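Local coordinates for lipoate-protein ligase 1 (Plasmodium falciparum, PDB 5T8U), which belongs to the lipoate-protein ligase A/B family, joining a catalytic domain with lipoic acid bound in its pocket to a smaller C-terminal domain, at residues N114-S119 against K226-N231; L125-N130 against C217-K222; I169-E174 against N209-E214; L320-N325 against S336-K341. All blocks are in the same frame, centred on the assembly; numbering follows the deposited sequence.

Contact 1 of 4, residues N114-S119 against K226-N231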
# COMPACT_ATOMS: atom_id res chain seq x y z
N ASN A 114 -14.87 -0.37 7.14
CA ASN A 114 -15.30 -0.37 5.76
C ASN A 114 -14.34 0.48 4.93
O ASN A 114 -13.46 1.16 5.47
CB ASN A 114 -16.73 0.17 5.63
CG ASN A 114 -17.74 -0.65 6.41
OD1 ASN A 114 -17.53 -1.85 6.64
ND2 ASN A 114 -18.83 -0.02 6.83
N ILE A 115 -14.51 0.44 3.61
CA ILE A 115 -13.68 1.25 2.73
C ILE A 115 -13.88 2.72 3.07
O ILE A 115 -15.02 3.20 3.20
CB ILE A 115 -13.99 0.95 1.26
CG1 ILE A 115 -13.66 -0.51 0.94
CG2 ILE A 115 -13.20 1.89 0.35
CD1 ILE A 115 -13.96 -0.93 -0.49
N ASN A 116 -12.77 3.44 3.23
CA ASN A 116 -12.81 4.82 3.70
C ASN A 116 -11.82 5.69 2.93
O ASN A 116 -11.33 6.70 3.46
CB ASN A 116 -12.50 4.87 5.21
CG ASN A 116 -13.09 6.10 5.88
OD1 ASN A 116 -14.30 6.24 5.99
ND2 ASN A 116 -12.22 6.99 6.35
N THR A 117 -11.53 5.32 1.69
CA THR A 117 -10.54 6.04 0.89
C THR A 117 -10.85 7.53 0.81
O THR A 117 -10.06 8.38 1.25
CB THR A 117 -10.48 5.43 -0.52
OG1 THR A 117 -10.21 4.03 -0.43
CG2 THR A 117 -9.40 6.10 -1.35
N SER A 118 -12.01 7.87 0.24
CA SER A 118 -12.37 9.27 0.04
C SER A 118 -12.28 10.06 1.34
O SER A 118 -11.71 11.15 1.37
CB SER A 118 -13.77 9.36 -0.56
OG SER A 118 -13.84 8.70 -1.82
N SER A 119 -12.84 9.51 2.42
CA SER A 119 -12.80 10.22 3.70
C SER A 119 -11.37 10.44 4.16
O SER A 119 -11.02 11.54 4.62
CB SER A 119 -13.59 9.44 4.75
OG SER A 119 -14.99 9.63 4.57
N LYS A 226 -10.56 15.29 14.85
CA LYS A 226 -11.66 16.22 14.59
C LYS A 226 -12.62 15.66 13.55
O LYS A 226 -13.84 15.80 13.69
CB LYS A 226 -11.10 17.57 14.14
CG LYS A 226 -12.14 18.53 13.59
CD LYS A 226 -11.57 19.93 13.46
CE LYS A 226 -12.06 20.62 12.20
NZ LYS A 226 -11.38 21.93 11.99
N PHE A 227 -12.09 15.02 12.51
CA PHE A 227 -12.97 14.43 11.50
C PHE A 227 -13.89 13.40 12.12
O PHE A 227 -15.08 13.34 11.80
CB PHE A 227 -12.15 13.80 10.38
CG PHE A 227 -12.98 13.10 9.34
CD1 PHE A 227 -13.31 11.76 9.48
CD2 PHE A 227 -13.45 13.78 8.23
CE1 PHE A 227 -14.09 11.11 8.53
CE2 PHE A 227 -14.23 13.14 7.28
CZ PHE A 227 -14.54 11.81 7.43
N TYR A 228 -13.37 12.57 13.03
CA TYR A 228 -14.19 11.55 13.67
C TYR A 228 -14.84 12.03 14.96
O TYR A 228 -15.36 11.21 15.72
CB TYR A 228 -13.36 10.29 13.92
CG TYR A 228 -12.99 9.57 12.65
CD1 TYR A 228 -13.97 9.04 11.81
CD2 TYR A 228 -11.66 9.42 12.28
CE1 TYR A 228 -13.63 8.39 10.65
CE2 TYR A 228 -11.32 8.76 11.12
CZ TYR A 228 -12.30 8.25 10.31
OH TYR A 228 -11.95 7.59 9.15
N GLU A 229 -14.83 13.34 15.23
CA GLU A 229 -15.52 13.92 16.37
C GLU A 229 -16.69 14.80 15.95
O GLU A 229 -17.16 15.62 16.75
CB GLU A 229 -14.54 14.71 17.24
CG GLU A 229 -13.94 13.92 18.38
CD GLU A 229 -12.93 14.72 19.18
OE1 GLU A 229 -12.58 15.83 18.73
OE2 GLU A 229 -12.49 14.24 20.24
N GLN A 230 -17.19 14.64 14.72
CA GLN A 230 -18.29 15.48 14.25
C GLN A 230 -19.56 15.23 15.05
O GLN A 230 -20.16 16.16 15.59
CB GLN A 230 -18.54 15.22 12.76
CG GLN A 230 -17.61 15.95 11.82
CD GLN A 230 -18.08 15.90 10.38
OE1 GLN A 230 -19.14 16.44 10.04
NE2 GLN A 230 -17.31 15.23 9.52
N ASN A 231 -20.00 13.97 15.12
CA ASN A 231 -21.27 13.65 15.76
C ASN A 231 -21.37 14.25 17.15
O ASN A 231 -22.40 14.82 17.52
CB ASN A 231 -21.44 12.13 15.84
CG ASN A 231 -22.68 11.73 16.62
OD1 ASN A 231 -23.76 12.29 16.44
ND2 ASN A 231 -22.52 10.76 17.52

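Contact 2 of 4, residues L125-N130 against C217-K222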
# COMPACT_ATOMS: atom_id res chain seq x y z
N LEU A 125 -6.51 16.36 2.94
CA LEU A 125 -6.72 17.65 2.29
C LEU A 125 -7.08 18.73 3.30
O LEU A 125 -6.57 19.85 3.23
CB LEU A 125 -7.80 17.52 1.22
CG LEU A 125 -7.47 16.61 0.03
CD1 LEU A 125 -8.71 16.35 -0.81
CD2 LEU A 125 -6.36 17.21 -0.82
N ASN A 126 -7.97 18.40 4.24
CA ASN A 126 -8.30 19.35 5.30
C ASN A 126 -7.07 19.73 6.11
O ASN A 126 -6.91 20.89 6.50
CB ASN A 126 -9.38 18.77 6.21
CG ASN A 126 -10.74 18.70 5.54
OD1 ASN A 126 -11.01 19.41 4.58
ND2 ASN A 126 -11.61 17.84 6.06
N THR A 127 -6.19 18.76 6.37
CA THR A 127 -4.92 19.07 7.03
C THR A 127 -4.16 20.13 6.25
O THR A 127 -3.89 21.23 6.77
CB THR A 127 -4.08 17.80 7.18
OG1 THR A 127 -4.76 16.87 8.04
CG2 THR A 127 -2.70 18.11 7.76
N LEU A 128 -3.81 19.83 5.00
CA LEU A 128 -2.99 20.75 4.22
C LEU A 128 -3.63 22.13 4.13
O LEU A 128 -2.97 23.15 4.35
CB LEU A 128 -2.76 20.18 2.82
CG LEU A 128 -1.70 19.08 2.69
CD1 LEU A 128 -2.17 17.77 3.31
CD2 LEU A 128 -1.32 18.86 1.23
N LYS A 129 -4.93 22.17 3.84
CA LYS A 129 -5.62 23.45 3.66
C LYS A 129 -5.65 24.24 4.96
O LYS A 129 -5.15 25.37 5.03
CB LYS A 129 -7.04 23.21 3.15
CG LYS A 129 -7.76 24.45 2.66
CD LYS A 129 -9.27 24.26 2.70
CE LYS A 129 -9.97 25.07 1.62
NZ LYS A 129 -11.45 24.90 1.68
N ASN A 130 -6.24 23.66 6.01
CA ASN A 130 -6.46 24.41 7.24
C ASN A 130 -5.14 24.82 7.89
O ASN A 130 -5.00 25.96 8.36
CB ASN A 130 -7.29 23.58 8.21
CG ASN A 130 -8.70 23.34 7.71
OD1 ASN A 130 -9.20 24.07 6.85
ND2 ASN A 130 -9.36 22.33 8.26
N CYS A 217 2.57 15.90 10.74
CA CYS A 217 1.98 14.80 11.51
C CYS A 217 0.99 15.32 12.53
O CYS A 217 -0.14 14.82 12.62
CB CYS A 217 3.09 13.99 12.18
SG CYS A 217 3.99 12.87 11.07
N ILE A 218 1.38 16.32 13.32
CA ILE A 218 0.50 16.85 14.36
C ILE A 218 -0.78 17.38 13.73
O ILE A 218 -1.89 17.04 14.16
CB ILE A 218 1.23 17.94 15.17
CG1 ILE A 218 2.35 17.31 16.00
CG2 ILE A 218 0.25 18.69 16.09
CD1 ILE A 218 3.28 18.31 16.66
N ALA A 219 -0.66 18.21 12.69
CA ALA A 219 -1.85 18.72 12.01
C ALA A 219 -2.74 17.58 11.53
O ALA A 219 -3.97 17.64 11.66
CB ALA A 219 -1.45 19.62 10.84
N LEU A 220 -2.13 16.52 11.00
CA LEU A 220 -2.89 15.41 10.46
C LEU A 220 -3.65 14.67 11.55
O LEU A 220 -4.81 14.29 11.36
CB LEU A 220 -1.95 14.45 9.72
CG LEU A 220 -2.57 13.33 8.89
CD1 LEU A 220 -3.54 13.89 7.85
CD2 LEU A 220 -1.47 12.54 8.21
N ILE A 221 -3.02 14.46 12.71
CA ILE A 221 -3.72 13.85 13.84
C ILE A 221 -4.87 14.74 14.28
O ILE A 221 -5.98 14.25 14.57
CB ILE A 221 -2.73 13.58 14.99
CG1 ILE A 221 -1.62 12.64 14.53
CG2 ILE A 221 -3.47 12.98 16.19
CD1 ILE A 221 -0.49 12.47 15.54
N LYS A 222 -4.64 16.05 14.32
CA LYS A 222 -5.70 16.99 14.68
C LYS A 222 -6.92 16.81 13.77
O LYS A 222 -8.03 16.57 14.24
CB LYS A 222 -5.18 18.42 14.60
CG LYS A 222 -4.42 18.87 15.85
CD LYS A 222 -3.81 20.25 15.66
CE LYS A 222 -3.29 20.82 16.97
NZ LYS A 222 -2.78 22.22 16.82

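Contact 3 of 4, residues I169-E174 against N209-E214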
# COMPACT_ATOMS: atom_id res chain seq x y z
N ILE A 169 3.38 10.67 2.00
CA ILE A 169 3.34 12.12 1.87
C ILE A 169 4.77 12.61 1.73
O ILE A 169 5.67 12.11 2.41
CB ILE A 169 2.65 12.78 3.08
CG1 ILE A 169 1.19 12.33 3.18
CG2 ILE A 169 2.73 14.31 2.99
CD1 ILE A 169 0.49 12.76 4.46
N LEU A 170 4.98 13.58 0.85
CA LEU A 170 6.32 14.07 0.53
C LEU A 170 6.56 15.41 1.22
O LEU A 170 5.88 16.40 0.93
CB LEU A 170 6.50 14.20 -0.98
CG LEU A 170 7.11 12.97 -1.66
CD1 LEU A 170 6.43 11.67 -1.23
CD2 LEU A 170 7.05 13.13 -3.16
N ILE A 171 7.53 15.43 2.13
CA ILE A 171 7.91 16.64 2.86
C ILE A 171 9.21 17.17 2.28
O ILE A 171 9.23 18.21 1.61
CB ILE A 171 8.05 16.36 4.37
CG1 ILE A 171 6.79 15.70 4.94
CG2 ILE A 171 8.39 17.64 5.13
CD1 ILE A 171 5.56 16.58 4.93
N ASN A 172 10.31 16.46 2.54
CA ASN A 172 11.65 16.88 2.13
C ASN A 172 12.37 15.75 1.40
O ASN A 172 13.60 15.65 1.46
CB ASN A 172 12.46 17.33 3.34
CG ASN A 172 13.76 18.01 2.95
OD1 ASN A 172 13.85 18.65 1.90
ND2 ASN A 172 14.78 17.86 3.79
N LEU A 173 11.62 14.89 0.71
CA LEU A 173 12.23 13.78 -0.01
C LEU A 173 13.28 14.28 -0.99
O LEU A 173 13.11 15.32 -1.63
CB LEU A 173 11.16 12.97 -0.74
CG LEU A 173 11.66 11.82 -1.63
CD1 LEU A 173 12.35 10.78 -0.78
CD2 LEU A 173 10.52 11.21 -2.42
N GLU A 174 14.38 13.54 -1.11
CA GLU A 174 15.41 13.83 -2.10
C GLU A 174 14.86 13.46 -3.47
O GLU A 174 14.80 12.28 -3.83
CB GLU A 174 16.69 13.07 -1.77
CG GLU A 174 17.91 13.53 -2.55
CD GLU A 174 19.17 12.81 -2.12
OE1 GLU A 174 20.27 13.20 -2.57
OE2 GLU A 174 19.07 11.85 -1.33
N ASN A 209 6.00 25.55 1.41
CA ASN A 209 5.81 25.96 2.80
C ASN A 209 7.04 25.55 3.61
O ASN A 209 7.96 24.91 3.10
CB ASN A 209 4.54 25.35 3.39
CG ASN A 209 3.34 26.27 3.29
OD1 ASN A 209 2.59 26.23 2.32
ND2 ASN A 209 3.15 27.11 4.31
N ASN A 210 7.04 25.94 4.88
CA ASN A 210 8.09 25.61 5.84
C ASN A 210 7.69 24.42 6.71
O ASN A 210 7.98 24.39 7.91
CB ASN A 210 8.42 26.82 6.70
CG ASN A 210 7.22 27.32 7.49
OD1 ASN A 210 6.31 26.56 7.81
ND2 ASN A 210 7.22 28.62 7.79
N ILE A 211 7.02 23.44 6.12
CA ILE A 211 6.48 22.31 6.87
C ILE A 211 7.60 21.44 7.42
O ILE A 211 8.76 21.56 7.01
CB ILE A 211 5.54 21.46 5.99
CG1 ILE A 211 6.18 21.22 4.62
CG2 ILE A 211 4.19 22.14 5.85
CD1 ILE A 211 5.64 20.03 3.92
N THR A 212 7.24 20.56 8.36
CA THR A 212 8.15 19.56 8.90
C THR A 212 7.37 18.26 9.06
O THR A 212 6.14 18.24 8.99
CB THR A 212 8.74 19.99 10.25
OG1 THR A 212 7.79 19.74 11.29
CG2 THR A 212 9.08 21.48 10.25
N CYS A 213 8.10 17.17 9.27
CA CYS A 213 7.45 15.89 9.54
C CYS A 213 6.60 15.97 10.80
O CYS A 213 5.45 15.51 10.83
CB CYS A 213 8.50 14.78 9.66
SG CYS A 213 9.47 14.53 8.15
N GLU A 214 7.15 16.55 11.87
CA GLU A 214 6.40 16.70 13.11
C GLU A 214 5.20 17.63 12.92
O GLU A 214 4.10 17.32 13.39
CB GLU A 214 7.32 17.22 14.21
CG GLU A 214 8.33 16.19 14.69
CD GLU A 214 9.59 16.81 15.27
OE1 GLU A 214 9.91 17.97 14.90
OE2 GLU A 214 10.27 16.15 16.08

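Contact 4 of 4, residues L320-N325 against S336-K341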
# COMPACT_ATOMS: atom_id res chain seq x y z
N LEU A 320 -7.16 -13.24 -11.48
CA LEU A 320 -6.55 -13.61 -12.76
C LEU A 320 -5.59 -14.78 -12.57
O LEU A 320 -5.60 -15.73 -13.36
CB LEU A 320 -5.82 -12.41 -13.37
CG LEU A 320 -6.64 -11.18 -13.77
CD1 LEU A 320 -5.78 -10.21 -14.56
CD2 LEU A 320 -7.88 -11.56 -14.57
N LYS A 321 -4.75 -14.73 -11.53
CA LYS A 321 -3.82 -15.81 -11.26
C LYS A 321 -4.52 -17.15 -11.09
O LYS A 321 -3.89 -18.20 -11.29
CB LYS A 321 -2.99 -15.50 -10.01
CG LYS A 321 -1.72 -14.70 -10.28
CD LYS A 321 -1.10 -14.21 -8.98
CE LYS A 321 0.28 -13.60 -9.21
NZ LYS A 321 1.34 -14.63 -9.33
N SER A 322 -5.80 -17.15 -10.73
CA SER A 322 -6.53 -18.41 -10.60
C SER A 322 -6.62 -19.17 -11.92
O SER A 322 -7.07 -20.32 -11.91
CB SER A 322 -7.94 -18.15 -10.06
OG SER A 322 -8.76 -17.54 -11.04
N ILE A 323 -6.20 -18.57 -13.04
CA ILE A 323 -6.25 -19.27 -14.32
C ILE A 323 -5.17 -20.35 -14.40
O ILE A 323 -5.32 -21.33 -15.13
CB ILE A 323 -6.13 -18.27 -15.48
CG1 ILE A 323 -6.47 -18.96 -16.81
CG2 ILE A 323 -4.72 -17.69 -15.53
CD1 ILE A 323 -6.44 -18.04 -18.02
N PHE A 324 -4.08 -20.18 -13.66
CA PHE A 324 -2.94 -21.07 -13.76
C PHE A 324 -3.12 -22.30 -12.87
O PHE A 324 -3.89 -22.29 -11.90
CB PHE A 324 -1.65 -20.34 -13.39
CG PHE A 324 -1.42 -19.08 -14.17
CD1 PHE A 324 -1.07 -17.91 -13.53
CD2 PHE A 324 -1.56 -19.08 -15.55
CE1 PHE A 324 -0.85 -16.75 -14.25
CE2 PHE A 324 -1.35 -17.92 -16.28
CZ PHE A 324 -0.99 -16.75 -15.63
N ASN A 325 -2.40 -23.36 -13.21
CA ASN A 325 -2.38 -24.60 -12.44
C ASN A 325 -3.78 -25.19 -12.26
O ASN A 325 -4.01 -25.98 -11.34
CB ASN A 325 -1.72 -24.38 -11.07
CG ASN A 325 -0.24 -24.04 -11.19
OD1 ASN A 325 0.46 -24.57 -12.05
ND2 ASN A 325 0.24 -23.16 -10.31
N SER A 336 -13.01 -17.84 -22.22
CA SER A 336 -14.19 -17.00 -22.04
C SER A 336 -15.06 -17.53 -20.91
O SER A 336 -15.49 -16.77 -20.03
CB SER A 336 -14.98 -16.93 -23.35
OG SER A 336 -16.18 -16.20 -23.19
N ILE A 337 -15.33 -18.83 -20.91
CA ILE A 337 -16.10 -19.44 -19.82
C ILE A 337 -15.44 -19.13 -18.49
O ILE A 337 -16.09 -18.68 -17.54
CB ILE A 337 -16.24 -20.96 -20.05
CG1 ILE A 337 -17.10 -21.25 -21.28
CG2 ILE A 337 -16.80 -21.66 -18.81
CD1 ILE A 337 -18.57 -20.86 -21.14
N PHE A 338 -14.13 -19.37 -18.40
CA PHE A 338 -13.42 -19.15 -17.14
C PHE A 338 -13.60 -17.72 -16.64
O PHE A 338 -13.80 -17.49 -15.44
CB PHE A 338 -11.94 -19.47 -17.31
CG PHE A 338 -11.10 -19.06 -16.13
CD1 PHE A 338 -10.17 -18.05 -16.26
CD2 PHE A 338 -11.27 -19.66 -14.90
CE1 PHE A 338 -9.40 -17.66 -15.17
CE2 PHE A 338 -10.51 -19.28 -13.81
CZ PHE A 338 -9.57 -18.27 -13.95
N PHE A 339 -13.54 -16.74 -17.55
CA PHE A 339 -13.79 -15.36 -17.14
C PHE A 339 -15.24 -15.16 -16.72
O PHE A 339 -15.51 -14.37 -15.81
CB PHE A 339 -13.43 -14.40 -18.27
CG PHE A 339 -11.98 -14.05 -18.32
CD1 PHE A 339 -11.49 -12.97 -17.61
CD2 PHE A 339 -11.09 -14.81 -19.07
CE1 PHE A 339 -10.15 -12.64 -17.65
CE2 PHE A 339 -9.75 -14.49 -19.11
CZ PHE A 339 -9.28 -13.40 -18.40
N LYS A 340 -16.18 -15.87 -17.35
CA LYS A 340 -17.57 -15.78 -16.94
C LYS A 340 -17.77 -16.33 -15.54
O LYS A 340 -18.70 -15.92 -14.83
CB LYS A 340 -18.46 -16.53 -17.93
CG LYS A 340 -19.92 -16.09 -17.91
CD LYS A 340 -20.83 -17.12 -18.56
CE LYS A 340 -22.07 -16.47 -19.15
NZ LYS A 340 -23.19 -17.43 -19.32
N LYS A 341 -16.92 -17.27 -15.11
CA LYS A 341 -17.07 -17.90 -13.81
C LYS A 341 -16.64 -17.00 -12.66
O LYS A 341 -17.03 -17.24 -11.51
CB LYS A 341 -16.28 -19.21 -13.76

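Contact 1 of 4, residues N114-S119 against K226-N231
Phe227, the last residue of helix 213-227, and Tyr228, which follows it, reach Ser119 in the first turn of helix 117-132 and Asn116 just before that helix. The Phe227 ring meets Ser119 with its far corner: CZ lies 3.6 Å from Ser119 OG and 3.7 Å from Ser119 CB. Ser119 therefore touches the aromatic carbon with both its methylene and its hydroxyl oxygen, OG lying oblique to the ring.

Tyr228 and Asn116 come from opposite directions. The hydroxyl OH of Tyr228 is 2.9 Å from Asn116 ND2, and that nitrogen sits at the ring edge, near the plane, with the amide and ring planes 32° apart. The clear hydrogen bonds of these two groups run to residues outside the segments: Asn116 ND2 to Asn120 OD1, and Tyr228 OH with Asn112 ND2. The phenol oxygen thus lies in a small cluster of asparagine amides.

The two rings also pack on each other. Phe227 points CG away from its own backbone N (chi1 177°), whereas Tyr228 keeps its ring beside the N (chi1 -69°). With these torsions, Phe227 CD1 stands 3.5 Å above the Tyr228 plane, over the ring centre, and Tyr228 CE1 lies in the plane of Phe227, at its edge. Phe224, one turn earlier, meets Tyr228 edge-to-face, while Ile123 takes contacts from both aromatic residues.

In this arrangement the C-terminal end of one helix packs by aromatic residues on the N-terminal end of another, at the surface of the ligase A/B catalytic domain.

Contact 2 of 4, residues L125-N130 against C217-K222
Thr127 and Leu220 bring the two helices close together, with only 5.4 Å between Thr127 CA and Leu220 CA. Both segments are helical throughout, held by their own i to i+4 bonds such as Lys129 N to Leu125 O and Ile221 N to Cys217 O. At this short spacing Thr127 is the one residue of its segment that makes the contact, against Ala219 and Leu220, and part of what it meets is backbone: its OG1 comes within 3.4 Å of Leu220 CA.

The two branches of Thr127 do different work. The methyl CG2, anti to the backbone N, turns to Ala219, where it lies 3.7 Å from Ala219 CB and equally near Leu220 N. The hydroxyl, placed beside the backbone N by a chi1 of -64°, faces the leucine instead, and OG1 sits 3.2 Å from Leu220 CD1. That approach is close for an oxygen against a methyl group. The two side chains cross at roughly a right angle, and CD1 is the leucine branch that does the touching.

The polar need of this buried hydroxyl is met within its own helix, for Thr127 OG1 is hydrogen-bonded to the carbonyl O of Ile123. Leu216 and Phe132 also pack on Thr127, while Leu220 reaches onward to Leu58 of strand 55-59, and Asn130, an exposed residue, is hydrogen-bonded to Glu223.

Small side chains, threonine and alanine, next to the closest approach are characteristic of tightly packed helix pairs; here the pair is 117-132 and 213-227, lying against the large mixed sheet of the ligase A/B catalytic domain.

Contact 3 of 4, residues I169-E174 against N209-E214
Ile171 and Ile211 meet through their terminal methyls, Ile171 CD1 lying 3.6 Å from Ile211 CD1, with the two side chains crossing obliquely. A second branch of the same residue joins in: Ile171 CG2 is 3.8 Å from that same Ile211 methyl. Ile211 CD1 is thus held against both branches of Ile171, while the rest of the Ile211 side chain stays farther back.

The torsions account for this reach. In Ile211 CG1 lies between the backbone N and the carbonyl carbon (chi1 46°), the crowded position for a branched side chain, and the near-extended chi2 of 158° then carries CD1 toward Ile171. In Ile171, chi1 sets CG2 anti to the backbone N and chi2 (-67°) folds CD1 round, so that both methyls reach Ile211 CD1.

CG2 of Ile171 also faces the backbone beyond Ile211, standing 4.1 Å from Thr212 C and 4.2 Å from Cys213 N. On its other branch, CG1 makes a looser apolar contact with Cys213 SG at 4.3 Å. Ile171 thereby packs over the chain just where helix 213-227 begins. Thr212 turns its CB away from Ile171 and uses OG1 to cap the helix, accepting a hydrogen bond from Asn215 N. Leu216 of that helix and Val106 of strand 105-112 extend the apolar surroundings of Ile171.

The arrangement is that of a helix N-terminus with a threonine N-cap, tied by an isoleucine pair to the chain leaving a strand: Ile171 directly follows strand 162-170, one of the central strands in the mixed sheet of the ligase A/B catalytic domain.

Contact 4 of 4, residues L320-N325 against S336-K341
Beyond Leu320 the chain follows a type I turn from Lys321 to Phe324, and this turn lies against helix 332-341, with Ile323 CA 7.7 Å from Phe338 CA.

Phe338 is the main projection. Its ring, with CG anti to the backbone N (chi1 170°), extends to the turn and touches two successive residues. Ile323 packs obliquely on it through CB, 3.3 Å from Phe338 CE1, and through CG1, 3.6 Å from the same Phe338 CE1; the packing is tight. Ser322 approaches in the ring plane, its OG at the edge, 3.1 Å from Phe338 CZ. That hydroxyl is hydrogen-bonded back to His319 O, which ties it to the preceding helical turn. Ile323 in turn lays CG2 over one face of the Phe324 ring, 3.4 Å above its plane and displaced toward the rim.

A looser contact sits one step away, where Leu320 CD2 lies 4.0 Å from Phe339 CE1.

Around this pair, helix 347-357 packs on both Leu320, through Leu350, and Phe339, through Ile357, while strand 302-309 of the antiparallel three-stranded sheet supplies Ile307, touching Leu320, and Ile302, touching Ile323.

Contacts 1 and 2 join the same two helices, 117-132 and 213-227, at different depths. Contact 1 lies at the surface and mixes aromatic rings with asparagine and serine, whereas contact 2 is buried and relies on small and aliphatic side chains. Contact 3, partly buried, adds the N-terminal end of helix 213-227, so this one helix takes part in three contacts at its start, middle and end; Leu220 of contact 2 packs on Ile169 of contact 3. Contact 4 stands apart in the C-terminal domain, about 44 Å from contact 2 between centres and across the chain's centre. Buried too, it sets phenylalanine rings against aliphatic side chains and a serine, whereas contact 3 is chiefly isoleucine on isoleucine.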